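Local coordinates for endo-beta-1,2-glucanase (Talaromyces funiculosus, PDB 6IMV), which hydrolyses beta-1,2-glucans internally as a fungal endo-beta-1,2-glucanase, a glycoside hydrolase that binds sophorose, at residues Y90-I94 with A112-A117. Numbering follows the deposited sequence.
Sequences YAHAI and APGIAA
Ala116 points its methyl at the end of the helix 80-94, where it overlaps three residues. Ala116 CB lies 3.9 Å from Tyr90 CB, 3.9 Å from Ala93 CB and 4.4 Å from Ile94 CB. Ala116 CB also sits 3.8 Å from Tyr90 O. Both segments are regular alpha-helix. The axes of 90-94 and 112-117 approach to 8.0 Å and cross at -138°, broadly antiparallel. No hydrogen bond crosses between them, and they bury 309 Å², both sides summed. In register, Tyr90 CA is 5.1 Å from Ala116 CA, and Ile94 CA is 3.9 Å from Pro113 CA. The small side chains of Ala93 and Ala116 meet and let the axes come this close. Helix 98-104 lies in the link between helix 80-94 and helix 112-133. Such inclined antiparallel packing is consistent with the (alpha/alpha)6 barrel of this glycoside hydrolase family. Pro113 sits in the first turn, where its missing NH costs no helical hydrogen bond. Pro113 CG lies 3.5 Å from Ala93 O. Ile94, chi1 t and chi2 t, extends CD1 to 3.9 Å from Ala117 CB. Phe188 of helix 186-210 touches Ile94, Pro113 and Ala117. The Tyr90 ring, chi1 m, has Ala116 CA over one face, and its OH hydrogen-bonds His45 and Gln86.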
# COMPACT_ATOMS: atom_id res chain seq x y z
N TYR A 90 -10.79 -5.78 -3.94
CA TYR A 90 -12.08 -5.95 -4.60
C TYR A 90 -11.91 -6.29 -6.09
O TYR A 90 -12.77 -6.97 -6.65
CB TYR A 90 -12.97 -4.71 -4.42
CG TYR A 90 -13.44 -4.45 -3.01
CD1 TYR A 90 -13.47 -5.44 -2.04
CD2 TYR A 90 -13.86 -3.18 -2.65
CE1 TYR A 90 -13.90 -5.16 -0.75
CE2 TYR A 90 -14.30 -2.89 -1.37
CZ TYR A 90 -14.32 -3.89 -0.42
OH TYR A 90 -14.74 -3.59 0.84
N ALA A 91 -10.84 -5.81 -6.72
CA ALA A 91 -10.56 -6.13 -8.12
C ALA A 91 -10.34 -7.64 -8.26
O ALA A 91 -10.93 -8.27 -9.14
CB ALA A 91 -9.38 -5.33 -8.63
N HIS A 92 -9.57 -8.23 -7.34
CA HIS A 92 -9.33 -9.68 -7.35
C HIS A 92 -10.63 -10.43 -7.02
O HIS A 92 -10.93 -11.45 -7.66
CB HIS A 92 -8.19 -10.05 -6.39
CG HIS A 92 -6.85 -9.59 -6.86
ND1 HIS A 92 -6.23 -10.13 -7.97
CD2 HIS A 92 -6.02 -8.64 -6.38
CE1 HIS A 92 -5.07 -9.54 -8.15
NE2 HIS A 92 -4.91 -8.62 -7.19
N ALA A 93 -11.37 -9.94 -6.02
CA ALA A 93 -12.59 -10.58 -5.55
C ALA A 93 -13.62 -10.66 -6.68
O ALA A 93 -14.20 -11.73 -6.92
CB ALA A 93 -13.14 -9.86 -4.35
N ILE A 94 -13.84 -9.54 -7.38
CA ILE A 94 -14.88 -9.49 -8.41
C ILE A 94 -14.47 -10.35 -9.62
O ILE A 94 -15.33 -10.79 -10.35
CB ILE A 94 -15.24 -8.05 -8.84
CG1 ILE A 94 -16.66 -8.02 -9.43
CG2 ILE A 94 -14.21 -7.47 -9.80
CD1 ILE A 94 -17.26 -6.65 -9.50
N ALA A 112 -18.20 -13.81 -2.95
CA ALA A 112 -17.13 -12.79 -2.90
C ALA A 112 -17.32 -11.71 -3.97
O ALA A 112 -17.22 -10.52 -3.66
CB ALA A 112 -15.77 -13.45 -3.01
N PRO A 113 -17.57 -12.06 -5.25
CA PRO A 113 -17.77 -11.04 -6.29
C PRO A 113 -18.93 -10.08 -5.98
O PRO A 113 -18.78 -8.88 -6.16
CB PRO A 113 -18.04 -11.85 -7.57
CG PRO A 113 -17.37 -13.18 -7.29
CD PRO A 113 -17.59 -13.42 -5.81
N GLY A 114 -20.05 -10.63 -5.52
CA GLY A 114 -21.23 -9.84 -5.15
C GLY A 114 -20.94 -8.88 -4.01
O GLY A 114 -21.40 -7.74 -4.01
N ILE A 115 -20.16 -9.34 -3.02
CA ILE A 115 -19.77 -8.50 -1.88
C ILE A 115 -18.92 -7.32 -2.39
O ILE A 115 -19.22 -6.16 -2.07
CB ILE A 115 -19.05 -9.31 -0.79
CG1 ILE A 115 -19.99 -10.32 -0.12
CG2 ILE A 115 -18.42 -8.38 0.24
CD1 ILE A 115 -19.28 -11.41 0.68
N ALA A 116 -17.90 -7.61 -3.20
CA ALA A 116 -17.05 -6.56 -3.77
C ALA A 116 -17.89 -5.56 -4.59
O ALA A 116 -17.74 -4.34 -4.43
CB ALA A 116 -15.95 -7.17 -4.60
N ALA A 117 -18.78 -6.08 -5.44
CA ALA A 117 -19.59 -5.24 -6.34
C ALA A 117 -20.49 -4.32 -5.51
O ALA A 117 -20.60 -3.13 -5.77
CB ALA A 117 -20.40 -6.10 -7.28